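Local coordinates for protein copper-transporting ATPase PAA2, chloroplastic (Arabidopsis thaliana, PDB 5LBK) that uses ATP to drive copper across the chloroplast thylakoid membrane for the copper proteins of the lumen, here represented by its nucleotide-binding (N) domain, at residues 6-12 with 129-135; 25-29 with 64-68; 59-65 with 80-85; 85-89 with 122-128; 97-101 with 117-121. All coordinates share one frame; numbering follows the deposited sequence.

Interaction 1: residues 6-12 with 129-135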
# COMPACT_ATOMS: atom_id res chain seq x y z
N VAL A 6 5.56 -13.77 -2.61
CA VAL A 6 5.41 -13.52 -1.18
C VAL A 6 5.95 -12.13 -0.85
O VAL A 6 6.81 -11.59 -1.55
CB VAL A 6 6.14 -14.62 -0.37
CG1 VAL A 6 7.65 -14.60 -0.64
CG2 VAL A 6 5.83 -14.49 1.13
N VAL A 7 5.42 -11.54 0.21
CA VAL A 7 5.91 -10.24 0.68
C VAL A 7 7.35 -10.42 1.17
O VAL A 7 7.63 -11.30 1.99
CB VAL A 7 4.99 -9.69 1.78
CG1 VAL A 7 5.58 -8.55 2.53
CG2 VAL A 7 3.61 -9.28 1.21
N SER A 8 8.25 -9.58 0.68
CA SER A 8 9.65 -9.64 1.08
C SER A 8 10.04 -8.48 1.99
O SER A 8 11.14 -8.47 2.54
CB SER A 8 10.52 -9.64 -0.17
OG SER A 8 11.88 -9.66 0.17
N GLY A 9 9.17 -7.49 2.16
CA GLY A 9 9.55 -6.35 2.97
C GLY A 9 8.48 -5.29 2.96
O GLY A 9 7.70 -5.20 2.02
N VAL A 10 8.39 -4.55 4.05
CA VAL A 10 7.44 -3.45 4.19
C VAL A 10 8.22 -2.21 4.56
O VAL A 10 8.80 -2.17 5.65
CB VAL A 10 6.39 -3.74 5.27
CG1 VAL A 10 5.43 -2.59 5.38
CG2 VAL A 10 5.67 -5.08 4.99
N ALA A 11 8.18 -1.19 3.69
CA ALA A 11 8.82 0.10 3.96
C ALA A 11 7.79 1.14 4.38
O ALA A 11 6.65 1.15 3.90
CB ALA A 11 9.57 0.59 2.73
N SER A 12 8.16 1.95 5.37
CA SER A 12 7.27 2.98 5.85
C SER A 12 8.06 4.23 6.19
O SER A 12 9.27 4.19 6.41
CB SER A 12 6.51 2.48 7.06
OG SER A 12 7.34 2.38 8.17
N ILE A 129 2.78 6.65 2.04
CA ILE A 129 3.09 6.32 3.41
C ILE A 129 3.91 5.04 3.52
O ILE A 129 4.43 4.73 4.60
CB ILE A 129 1.83 6.21 4.30
CG1 ILE A 129 0.92 5.06 3.84
CG2 ILE A 129 1.06 7.55 4.26
CD1 ILE A 129 -0.12 4.67 4.81
N GLY A 130 4.11 4.31 2.44
CA GLY A 130 4.87 3.08 2.54
C GLY A 130 4.84 2.34 1.23
O GLY A 130 4.31 2.81 0.22
N ALA A 131 5.48 1.19 1.25
CA ALA A 131 5.59 0.35 0.08
C ALA A 131 5.74 -1.09 0.56
O ALA A 131 6.29 -1.36 1.63
CB ALA A 131 6.76 0.77 -0.78
N ILE A 132 5.27 -2.01 -0.27
CA ILE A 132 5.40 -3.42 -0.01
C ILE A 132 6.23 -4.05 -1.12
O ILE A 132 5.87 -3.96 -2.30
CB ILE A 132 4.04 -4.09 0.11
CG1 ILE A 132 3.24 -3.38 1.22
CG2 ILE A 132 4.25 -5.48 0.47
CD1 ILE A 132 1.80 -3.68 1.18
N ALA A 133 7.34 -4.68 -0.75
CA ALA A 133 8.16 -5.41 -1.71
C ALA A 133 7.68 -6.85 -1.84
O ALA A 133 7.48 -7.54 -0.83
CB ALA A 133 9.62 -5.41 -1.27
N ILE A 134 7.52 -7.30 -3.07
CA ILE A 134 7.11 -8.65 -3.39
C ILE A 134 8.24 -9.35 -4.12
O ILE A 134 8.99 -8.73 -4.88
CB ILE A 134 5.83 -8.64 -4.26
CG1 ILE A 134 4.75 -7.76 -3.62
CG2 ILE A 134 5.33 -10.06 -4.51
CD1 ILE A 134 4.24 -8.28 -2.30
N SER A 135 8.37 -10.66 -3.89
CA SER A 135 9.34 -11.49 -4.60
C SER A 135 8.65 -12.62 -5.36
O SER A 135 7.88 -13.36 -4.77
CB SER A 135 10.37 -12.07 -3.62
OG SER A 135 11.18 -11.03 -3.11

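Interaction 2: residues 25-29 with 64-68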
# COMPACT_ATOMS: atom_id res chain seq x y z
N ALA A 25 -3.64 -4.53 2.96
CA ALA A 25 -4.48 -5.72 2.85
C ALA A 25 -5.98 -5.41 2.91
O ALA A 25 -6.79 -6.13 2.29
CB ALA A 25 -4.09 -6.71 3.95
N ALA A 26 -6.38 -4.36 3.64
CA ALA A 26 -7.78 -3.94 3.61
C ALA A 26 -8.20 -3.55 2.21
O ALA A 26 -9.30 -3.90 1.75
CB ALA A 26 -8.02 -2.77 4.55
N VAL A 27 -7.34 -2.79 1.52
CA VAL A 27 -7.65 -2.40 0.14
C VAL A 27 -7.61 -3.60 -0.79
O VAL A 27 -8.44 -3.70 -1.73
CB VAL A 27 -6.68 -1.29 -0.31
CG1 VAL A 27 -6.91 -0.94 -1.74
CG2 VAL A 27 -6.87 -0.09 0.51
N GLU A 28 -6.67 -4.51 -0.60
CA GLU A 28 -6.44 -5.64 -1.49
C GLU A 28 -7.33 -6.84 -1.17
O GLU A 28 -7.17 -7.87 -1.82
CB GLU A 28 -4.98 -6.05 -1.44
CG GLU A 28 -4.05 -4.96 -1.95
CD GLU A 28 -4.01 -4.90 -3.44
OE1 GLU A 28 -3.01 -5.38 -4.01
OE2 GLU A 28 -4.98 -4.44 -4.03
N LYS A 29 -8.28 -6.69 -0.25
CA LYS A 29 -8.99 -7.81 0.37
C LYS A 29 -9.49 -8.82 -0.66
O LYS A 29 -9.24 -10.03 -0.53
CB LYS A 29 -10.15 -7.27 1.20
CG LYS A 29 -10.65 -8.22 2.32
CD LYS A 29 -9.58 -8.46 3.39
CE LYS A 29 -10.09 -9.36 4.47
NZ LYS A 29 -9.00 -9.79 5.43
N THR A 64 -5.75 0.03 -6.81
CA THR A 64 -7.04 -0.07 -6.15
C THR A 64 -7.08 0.95 -5.02
O THR A 64 -6.06 1.24 -4.41
CB THR A 64 -7.28 -1.48 -5.59
OG1 THR A 64 -7.24 -2.43 -6.64
CG2 THR A 64 -8.63 -1.63 -4.96
N LEU A 65 -8.26 1.52 -4.81
CA LEU A 65 -8.47 2.55 -3.81
C LEU A 65 -9.72 2.20 -3.01
O LEU A 65 -10.73 1.78 -3.60
CB LEU A 65 -8.62 3.90 -4.55
CG LEU A 65 -9.42 5.12 -4.08
CD1 LEU A 65 -8.53 6.04 -3.18
CD2 LEU A 65 -9.92 5.92 -5.24
N ALA A 66 -9.69 2.48 -1.71
CA ALA A 66 -10.84 2.25 -0.86
C ALA A 66 -10.75 3.21 0.32
O ALA A 66 -9.66 3.66 0.69
CB ALA A 66 -10.90 0.81 -0.33
N GLU A 67 -11.90 3.48 0.93
CA GLU A 67 -11.92 4.37 2.09
C GLU A 67 -11.74 3.53 3.36
O GLU A 67 -12.51 2.60 3.61
CB GLU A 67 -13.22 5.17 2.12
CG GLU A 67 -13.11 6.38 3.00
CD GLU A 67 -14.30 7.32 2.98
OE1 GLU A 67 -15.32 7.05 2.29
OE2 GLU A 67 -14.20 8.34 3.69
N ILE A 68 -10.74 3.88 4.15
CA ILE A 68 -10.44 3.21 5.42
C ILE A 68 -10.59 4.21 6.55
O ILE A 68 -9.87 5.21 6.60
CB ILE A 68 -9.02 2.66 5.46
CG1 ILE A 68 -8.60 1.94 4.19
CG2 ILE A 68 -8.84 1.79 6.72
CD1 ILE A 68 -9.41 0.84 3.82

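Interaction 3: residues 59-65 with 80-85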
# COMPACT_ATOMS: atom_id res chain seq x y z
N GLU A 59 -8.64 0.06 -10.81
CA GLU A 59 -8.24 0.56 -12.12
C GLU A 59 -7.23 -0.42 -12.69
O GLU A 59 -6.05 -0.44 -12.27
CB GLU A 59 -7.72 1.99 -12.06
CG GLU A 59 -8.84 2.95 -11.65
CD GLU A 59 -8.58 4.40 -12.00
OE1 GLU A 59 -7.43 4.76 -12.29
OE2 GLU A 59 -9.56 5.19 -12.00
N PRO A 60 -7.67 -1.32 -13.58
CA PRO A 60 -6.82 -2.43 -14.02
C PRO A 60 -5.46 -1.96 -14.49
O PRO A 60 -5.35 -1.07 -15.34
CB PRO A 60 -7.63 -3.05 -15.17
CG PRO A 60 -9.07 -2.75 -14.81
CD PRO A 60 -9.04 -1.40 -14.15
N GLY A 61 -4.41 -2.62 -14.00
CA GLY A 61 -3.04 -2.28 -14.36
C GLY A 61 -2.45 -1.07 -13.68
O GLY A 61 -1.28 -0.73 -13.95
N PHE A 62 -3.19 -0.42 -12.79
CA PHE A 62 -2.73 0.75 -12.04
C PHE A 62 -2.81 0.50 -10.54
O PHE A 62 -1.77 0.55 -9.86
CB PHE A 62 -3.55 2.00 -12.43
CG PHE A 62 -3.31 2.44 -13.85
CD1 PHE A 62 -2.18 3.19 -14.16
CD2 PHE A 62 -4.17 2.08 -14.85
CE1 PHE A 62 -1.93 3.58 -15.44
CE2 PHE A 62 -3.95 2.47 -16.15
CZ PHE A 62 -2.83 3.24 -16.45
N GLY A 63 -4.00 0.20 -10.01
CA GLY A 63 -4.14 -0.03 -8.58
C GLY A 63 -5.58 0.03 -8.13
O GLY A 63 -6.51 0.09 -8.95
N THR A 64 -5.75 0.03 -6.81
CA THR A 64 -7.04 -0.07 -6.15
C THR A 64 -7.08 0.95 -5.02
O THR A 64 -6.06 1.24 -4.41
CB THR A 64 -7.28 -1.48 -5.59
OG1 THR A 64 -7.24 -2.43 -6.64
CG2 THR A 64 -8.63 -1.63 -4.96
N LEU A 65 -8.26 1.52 -4.81
CA LEU A 65 -8.47 2.55 -3.81
C LEU A 65 -9.72 2.20 -3.01
O LEU A 65 -10.73 1.78 -3.60
CB LEU A 65 -8.62 3.90 -4.55
CG LEU A 65 -9.42 5.12 -4.08
CD1 LEU A 65 -8.53 6.04 -3.18
CD2 LEU A 65 -9.92 5.92 -5.24
N TRP A 80 0.67 6.26 -9.93
CA TRP A 80 -0.79 6.26 -9.81
C TRP A 80 -1.21 6.53 -8.37
O TRP A 80 -2.12 7.33 -8.14
CB TRP A 80 -1.35 4.93 -10.31
CG TRP A 80 -2.85 4.86 -10.27
CD1 TRP A 80 -3.71 5.26 -11.25
CD2 TRP A 80 -3.66 4.30 -9.22
NE1 TRP A 80 -5.01 4.99 -10.87
CE2 TRP A 80 -5.00 4.41 -9.62
CE3 TRP A 80 -3.37 3.70 -7.97
CZ2 TRP A 80 -6.06 3.99 -8.82
CZ3 TRP A 80 -4.44 3.29 -7.18
CH2 TRP A 80 -5.75 3.41 -7.61
N VAL A 81 -0.51 5.92 -7.38
CA VAL A 81 -0.81 6.20 -5.98
C VAL A 81 -0.52 7.66 -5.70
O VAL A 81 -1.32 8.36 -5.08
CB VAL A 81 -0.00 5.26 -5.06
CG1 VAL A 81 -0.13 5.66 -3.61
CG2 VAL A 81 -0.52 3.82 -5.21
N SER A 82 0.65 8.13 -6.14
CA SER A 82 1.02 9.50 -5.85
C SER A 82 0.02 10.46 -6.45
O SER A 82 -0.35 11.47 -5.83
CB SER A 82 2.42 9.75 -6.41
OG SER A 82 2.79 11.08 -6.25
N ASP A 83 -0.48 10.14 -7.65
CA ASP A 83 -1.38 11.05 -8.35
C ASP A 83 -2.77 11.09 -7.73
O ASP A 83 -3.55 11.99 -8.04
CB ASP A 83 -1.53 10.63 -9.84
CG ASP A 83 -0.34 11.04 -10.70
OD1 ASP A 83 0.48 11.89 -10.26
OD2 ASP A 83 -0.21 10.48 -11.83
N ARG A 84 -3.12 10.11 -6.92
CA ARG A 84 -4.47 10.01 -6.38
C ARG A 84 -4.80 11.12 -5.40
O ARG A 84 -5.98 11.49 -5.27
CB ARG A 84 -4.69 8.67 -5.67
CG ARG A 84 -4.72 7.43 -6.55
CD ARG A 84 -5.50 7.59 -7.86
NE ARG A 84 -6.93 7.80 -7.68
CZ ARG A 84 -7.83 7.77 -8.67
NH1 ARG A 84 -7.43 7.53 -9.91
NH2 ARG A 84 -9.12 7.98 -8.42
N PHE A 85 -3.79 11.68 -4.70
CA PHE A 85 -4.04 12.61 -3.62
C PHE A 85 -3.28 13.92 -3.83
O PHE A 85 -2.17 13.93 -4.36
CB PHE A 85 -3.63 12.00 -2.27
CG PHE A 85 -4.20 10.61 -2.05
CD1 PHE A 85 -5.54 10.43 -1.92
CD2 PHE A 85 -3.37 9.49 -1.97
CE1 PHE A 85 -6.07 9.16 -1.74
CE2 PHE A 85 -3.94 8.21 -1.78
CZ PHE A 85 -5.23 8.08 -1.65
O HOH W 1 -9.66 7.93 -12.16

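Interaction 4: residues 85-89 with 122-128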
# COMPACT_ATOMS: atom_id res chain seq x y z
N PHE A 85 -3.79 11.68 -4.70
CA PHE A 85 -4.04 12.61 -3.62
C PHE A 85 -3.28 13.92 -3.83
O PHE A 85 -2.17 13.93 -4.36
CB PHE A 85 -3.63 12.00 -2.27
CG PHE A 85 -4.20 10.61 -2.05
CD1 PHE A 85 -5.54 10.43 -1.92
CD2 PHE A 85 -3.37 9.49 -1.97
CE1 PHE A 85 -6.07 9.16 -1.74
CE2 PHE A 85 -3.94 8.21 -1.78
CZ PHE A 85 -5.23 8.08 -1.65
N LEU A 86 -3.88 15.02 -3.38
CA LEU A 86 -3.28 16.34 -3.60
C LEU A 86 -2.01 16.51 -2.77
O LEU A 86 -1.05 17.16 -3.21
CB LEU A 86 -4.29 17.45 -3.26
CG LEU A 86 -3.80 18.91 -3.43
CD1 LEU A 86 -3.61 19.30 -4.89
CD2 LEU A 86 -4.75 19.91 -2.78
N LYS A 87 -1.99 15.95 -1.57
CA LYS A 87 -0.79 16.04 -0.75
C LYS A 87 0.31 15.20 -1.38
O LYS A 87 0.10 14.01 -1.62
CB LYS A 87 -1.10 15.53 0.66
CG LYS A 87 0.10 15.51 1.62
CD LYS A 87 0.49 16.90 2.06
CE LYS A 87 1.67 16.87 2.99
NZ LYS A 87 1.98 18.24 3.44
N LYS A 88 1.49 15.81 -1.61
CA LYS A 88 2.64 15.15 -2.22
C LYS A 88 3.75 15.01 -1.19
O LYS A 88 3.90 15.86 -0.31
CB LYS A 88 3.17 15.94 -3.44
CG LYS A 88 2.14 16.36 -4.46
CD LYS A 88 1.48 15.19 -5.17
CE LYS A 88 0.38 15.67 -6.05
NZ LYS A 88 -0.44 14.52 -6.52
N ASN A 89 4.55 13.97 -1.32
CA ASN A 89 5.65 13.76 -0.40
C ASN A 89 6.88 14.61 -0.71
O ASN A 89 7.22 14.86 -1.87
CB ASN A 89 6.05 12.28 -0.38
CG ASN A 89 4.91 11.38 0.05
OD1 ASN A 89 3.93 11.19 -0.68
ND2 ASN A 89 5.02 10.82 1.25
N GLY A 122 -0.58 4.71 -0.37
CA GLY A 122 -0.77 6.12 -0.11
C GLY A 122 -2.08 6.42 0.59
O GLY A 122 -3.03 5.65 0.50
N ARG A 123 -2.11 7.54 1.32
CA ARG A 123 -3.31 7.95 2.06
C ARG A 123 -3.65 9.42 1.86
O ARG A 123 -2.75 10.27 1.94
CB ARG A 123 -3.13 7.67 3.55
CG ARG A 123 -4.36 7.92 4.38
CD ARG A 123 -4.15 7.19 5.67
NE ARG A 123 -5.23 7.39 6.59
CZ ARG A 123 -5.34 8.42 7.41
NH1 ARG A 123 -4.42 9.39 7.43
NH2 ARG A 123 -6.39 8.48 8.20
N GLU A 124 -4.94 9.75 1.66
CA GLU A 124 -5.31 11.13 1.38
C GLU A 124 -4.89 12.00 2.56
O GLU A 124 -5.05 11.62 3.72
CB GLU A 124 -6.81 11.29 1.12
CG GLU A 124 -7.16 12.59 0.32
CD GLU A 124 -8.48 12.52 -0.43
OE1 GLU A 124 -9.38 11.81 0.04
OE2 GLU A 124 -8.62 13.21 -1.47
N GLY A 125 -4.37 13.18 2.26
CA GLY A 125 -3.87 14.08 3.28
C GLY A 125 -2.44 13.85 3.69
O GLY A 125 -1.90 14.65 4.46
N GLU A 126 -1.79 12.79 3.20
CA GLU A 126 -0.45 12.42 3.62
C GLU A 126 0.44 12.08 2.44
O GLU A 126 1.66 12.17 2.54
CB GLU A 126 -0.49 11.19 4.53
CG GLU A 126 -1.11 11.40 5.88
CD GLU A 126 -0.84 10.24 6.78
OE1 GLU A 126 -1.63 9.28 6.76
OE2 GLU A 126 0.21 10.26 7.46
N GLY A 127 -0.13 11.60 1.36
CA GLY A 127 0.68 11.12 0.26
C GLY A 127 1.15 9.69 0.46
O GLY A 127 0.49 8.89 1.13
N ILE A 128 2.33 9.36 -0.08
CA ILE A 128 2.83 8.00 0.02
C ILE A 128 3.23 7.76 1.46
O ILE A 128 3.91 8.60 2.06
CB ILE A 128 4.04 7.77 -0.90
CG1 ILE A 128 3.75 7.94 -2.38
CG2 ILE A 128 4.63 6.37 -0.63
CD1 ILE A 128 2.84 6.97 -2.88
O HOH W 2 -6.36 14.96 -2.01
O HOH W 3 -4.49 14.89 -0.01

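Interaction 5: residues 97-101 with 117-121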
# COMPACT_ATOMS: atom_id res chain seq x y z
N LEU A 97 12.73 6.60 0.91
CA LEU A 97 11.95 5.41 0.61
C LEU A 97 12.60 4.62 -0.50
O LEU A 97 12.70 3.40 -0.44
CB LEU A 97 10.52 5.82 0.21
CG LEU A 97 9.52 4.69 0.03
CD1 LEU A 97 9.32 3.97 1.34
CD2 LEU A 97 8.22 5.26 -0.48
N GLU A 98 13.00 5.30 -1.58
CA GLU A 98 13.62 4.60 -2.69
C GLU A 98 15.00 4.11 -2.32
O GLU A 98 15.48 3.12 -2.89
CB GLU A 98 13.64 5.53 -3.92
CG GLU A 98 12.21 5.89 -4.37
CD GLU A 98 11.41 4.66 -4.85
OE1 GLU A 98 11.92 3.84 -5.62
OE2 GLU A 98 10.28 4.47 -4.40
N SER A 99 15.68 4.77 -1.39
CA SER A 99 16.98 4.28 -0.98
C SER A 99 16.85 2.97 -0.22
O SER A 99 17.66 2.07 -0.40
CB SER A 99 17.73 5.28 -0.11
OG SER A 99 18.29 6.31 -0.88
N LEU A 100 15.83 2.86 0.63
CA LEU A 100 15.55 1.60 1.31
C LEU A 100 15.18 0.50 0.33
O LEU A 100 15.65 -0.64 0.44
CB LEU A 100 14.44 1.79 2.31
CG LEU A 100 14.74 2.60 3.54
CD1 LEU A 100 13.52 3.10 4.11
CD2 LEU A 100 15.48 1.72 4.58
N LEU A 101 14.27 0.80 -0.59
CA LEU A 101 13.90 -0.24 -1.54
C LEU A 101 15.04 -0.59 -2.49
O LEU A 101 15.22 -1.77 -2.84
CB LEU A 101 12.67 0.22 -2.32
CG LEU A 101 11.45 0.45 -1.45
CD1 LEU A 101 10.47 1.36 -2.19
CD2 LEU A 101 10.80 -0.84 -1.08
N THR A 117 8.66 -7.07 -7.39
CA THR A 117 7.77 -5.93 -7.61
C THR A 117 7.59 -5.13 -6.32
O THR A 117 7.69 -5.68 -5.22
CB THR A 117 6.40 -6.41 -8.08
OG1 THR A 117 6.57 -7.42 -9.08
CG2 THR A 117 5.54 -5.24 -8.64
N VAL A 118 7.28 -3.83 -6.46
CA VAL A 118 6.98 -2.97 -5.32
C VAL A 118 5.58 -2.40 -5.52
O VAL A 118 5.26 -1.83 -6.59
CB VAL A 118 8.00 -1.83 -5.13
CG1 VAL A 118 7.60 -0.95 -3.91
CG2 VAL A 118 9.42 -2.39 -4.94
N VAL A 119 4.76 -2.54 -4.50
CA VAL A 119 3.40 -2.00 -4.47
C VAL A 119 3.37 -0.84 -3.49
O VAL A 119 3.79 -1.00 -2.33
CB VAL A 119 2.42 -3.09 -4.02
CG1 VAL A 119 1.02 -2.57 -4.00
CG2 VAL A 119 2.59 -4.32 -4.91
N TYR A 120 3.04 0.36 -3.97
CA TYR A 120 3.06 1.51 -3.07
C TYR A 120 1.74 1.71 -2.37
O TYR A 120 0.68 1.33 -2.86
CB TYR A 120 3.45 2.77 -3.83
CG TYR A 120 4.92 2.75 -4.26
CD1 TYR A 120 5.32 2.02 -5.37
CD2 TYR A 120 5.90 3.36 -3.49
CE1 TYR A 120 6.65 1.93 -5.73
CE2 TYR A 120 7.21 3.29 -3.86
CZ TYR A 120 7.58 2.59 -4.97
OH TYR A 120 8.90 2.52 -5.34
N VAL A 121 1.81 2.34 -1.22
CA VAL A 121 0.65 2.61 -0.39
C VAL A 121 0.57 4.10 -0.08
O VAL A 121 1.53 4.69 0.44
CB VAL A 121 0.69 1.79 0.91
CG1 VAL A 121 -0.59 1.95 1.68
CG2 VAL A 121 0.93 0.34 0.54

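Interaction 1: residues 6-12 with 129-135
Val7 and Ile134 meet at a slant on one face of an antiparallel strand pair, Val7 CG2 lying 3.7 Å from Ile134 CD1. Both side-chain torsions of Ile134 are folded (chi1 -52°, chi2 -65°), which brings CD1 back toward the valine. Val7 CG1 and CG2 each lie 3.9 Å from Ile132 CG2. Ile132 is the partner of Val10 in the next non-hydrogen-bonded pair, on the same face, and helices 17-27 and 34-45 pack there; beta-branched residues suit this face, being bulky yet at ease in a strand. Ala11 and Ala131, flanked by Gly9 and Ala133, present small groups on the other face, where helix 91-102 packs, with Leu97 on Ala11 and Leu101 on Ala131.

Where strand 7-12 nears its start the register slips: Ser8 and Gly9 both stand opposite Ala133 in a classic beta bulge. Ala133 O takes a firm bond from Ser8 N, 2.7 Å long, and a weak one from Gly9 N at 3.4 Å. Beyond the bulge regular pairing resumes, Ala133 N to Gly9 O at 2.8 Å and Ala11 N to Ala131 O also at 2.8 Å. Gly130 suits its place because its CA comes to 3.0 Å from Ala11 O, a gap that leaves little room for a CB.

On the N-terminal side of the bulge, Val6 and Ser135 exchange a further pair of backbone bonds. At alternate residues the backbone N and O atoms are thus paired across the strands while the side chains add only van der Waals contact, so main-chain hydrogen bonding largely holds the chain's N-terminal strand to its C-terminal one.

Interaction 2: residues 25-29 with 64-68
Val27, in the last turn of helix 17-27, plugs against Thr64, Ala66 and Ile68 of strand 63-68, a helix-on-sheet packing within the N-domain of a P-type ATPase, an antiparallel sheet with helices packed on it. Its CB points at the strand but stays back, leaving contact to the two branches. The torsion of 176° sets CG1 beside the carbonyl carbon, and there it reaches the backbone: CG1 is 3.6 Å from Thr64 O and touches the methyl CG2 of Thr64 at 3.7 Å, the two side chains sliding past each other in opposite directions. The second branch, CG2, leans along the strand, meeting Ala66 CB at 4.2 Å and more loosely the CD1 of Ile68. The preceding residue helps: Ala26 CB lies 3.9 Å from Ile68 CD1.

Residue types fit this buried seam. Alternate residues of the strand face the helix, so Thr64, Ala66 and Ile68 do the packing; the small Ala66 lets Val27 approach to a CA-CA separation of 5.7 Å, and Pro51 covers the far end beside Ala26 and Ile68. Glu28 leaves helical geometry, and its bent side chain brings the carboxylate back toward the strand without bonding there: Glu28 OE2 stops 4.0 Å from Thr64 OG1.

Interaction 3: residues 59-65 with 80-85
Trp80 and Glu59 make the one direct hydrogen bond of this contact: the indole NE1 donates to Glu59 OE1 at 2.8 Å, with an N-H...O angle of 155°. The acceptor lies nearly in the ring plane, but the donor reaches the carboxylate from above, 41° out of its plane. OE1 also faces Arg84 NH1 in a long salt bridge of 3.7 Å, for one of two deposited arginine conformers. A water completes that link in the same conformer, donating to Glu59 OE2 at 2.7 Å and accepting from Arg84 NH1 at 3.2 Å.

Much of the turn's main chain is satisfied locally: Glu59 N gives to Gly63 O, and Glu59 O accepts from Phe62 N at 2.9 Å and from Gly63 N at 3.1 Å, so Phe62 and Gly63 together face one residue in a classic beta bulge. The turn held in this way lies across the indole. Phe62 CB sits over the five-membered ring of Trp80, 3.5 Å from Trp80 CD1. Gly63 CA lies over the six-membered ring; the opposite face carries Arg84 CD. Trp80 CG is anti to the backbone N (chi1 -178°), which swings the broad ring from helix 78-84 to the strand. Gly63, with no side chain, lets the main chain lie this close to the ring. Leu65 extends the apolar side, its CB beside the indole, CD2 near Arg84 and CD1 near Phe85.

Gly61-Phe62-Gly63 has the form of the Gly-X-Gly motif of P1B-type ATPase N-domains, where it contributes to the nucleotide pocket, and probably does so here; its Phe62 and Gly63 rest on the tryptophan.

Interaction 4: residues 85-89 with 122-128
Run 85-89, without regular structure, leaves helix 78-84 and crosses the beta hairpin 122-128, whose turn ends in a classic beta bulge, Glu126 and Gly127 both facing Arg123. Phe85 CA comes within 5.4 Å of Glu124 CA. Phe85 lays one ring face against this main chain: Glu124 N stands over the ring centre, 3.5 Å above its plane, and Glu124 CB touches Phe85 CD1 at 3.4 Å. A flat aromatic suits such a peptide surface. Lys87 spends its aliphatic part similarly, CG lying 3.5 Å from Glu126 C.

Asn89 supplies the specific link. Its CG is anti to the carbonyl carbon (chi1 -60°), and chi2 of 71° turns the amide to present both its polar atoms to Ile128, OD1 accepting from Ile128 N and ND2 donating to Ile128 O. Each donor lies in the plane of the accepting carbonyl, on a lone pair, so the side chain imitates the pairing of a further strand. The distances, 2.5 Å for Ile128 N to Asn89 OD1 and 2.6 Å for Asn89 ND2 to Ile128 O, are unusually short and their exact values doubtful. Gly127 and Gly125, both with positive phi, suit the tight turn. Two waters bridge the rim, one from Leu86 N to Glu124 OE2, the other from Lys87 N to Gly125 N.

Around this, Lys88 NZ reaches back to Phe85 O and Ser82 O at the end of helix 78-84, Phe85 also leans on Phe72 and Ala74 of strand 71-76, and Ile128 is covered by helices 78-84 and 91-102.

Interaction 5: residues 97-101 with 117-121
Leu101 and Leu97, one turn apart on helix 91-102, rest against Tyr120 and Val118 of strand 117-123, the helix lying on the antiparallel sheet of the N-domain and running nearly opposite to the strand (152° between directions). At the apolar centre Leu101 CD1 faces two side chains, 4.1 Å from Val118 CG1 and 4.1 Å from Tyr120 CE2. Val118 CG1 in turn lies over one face of the tyrosine ring, offset toward its rim. Leu97 meets the same ring at its edge: CD2 is 4.0 Å from Tyr120 CE2, and the two side chains slide past one another in opposite directions. Branched leucines suit a helix whose axis segment stays 11.8 Å from that of the strand, since their length bridges the gap, and Ala131 on the next strand underlies Leu101, Val118 and Tyr120.

Outward, the ring ends in a hydroxyl. Tyr120 OH also touches Leu101 CD1, at 3.7 Å, so a methyl packs beside the hydroxyl that bonds the carboxylate of Glu98. Glu98 is bent at chi2 (-63°), bringing its end back from the helix flank toward the sheet, with carboxylate and ring planes 26° apart. A tyrosine suits this border, apolar along its ring and polar at its end. The hydroxyl donates to Glu98, whose OE2 accepts through its syn lone pair at 2.6 Å from Tyr120 OH.

Starting at the N terminus, strand 7-12 pairs with the last strand, so interaction 1 closes the longest loop and the other four nest within it. Interaction 2 closes helix 17-27 onto strand 63-68; interaction 3 begins on that strand, sharing Thr64 and Leu65, and closes onto helix 78-84. Phe85 passes from interaction 3 to interaction 4, which opens as interaction 3 ends and closes on the hairpin 122-128. Interaction 5 lies inside that loop, bringing helix 91-102 onto strand 117-123. Interactions 1 and 5, about 7 Å apart between centres, join through neighbouring strands, whereas interactions 2 and 3 serve the other half of the same sheet.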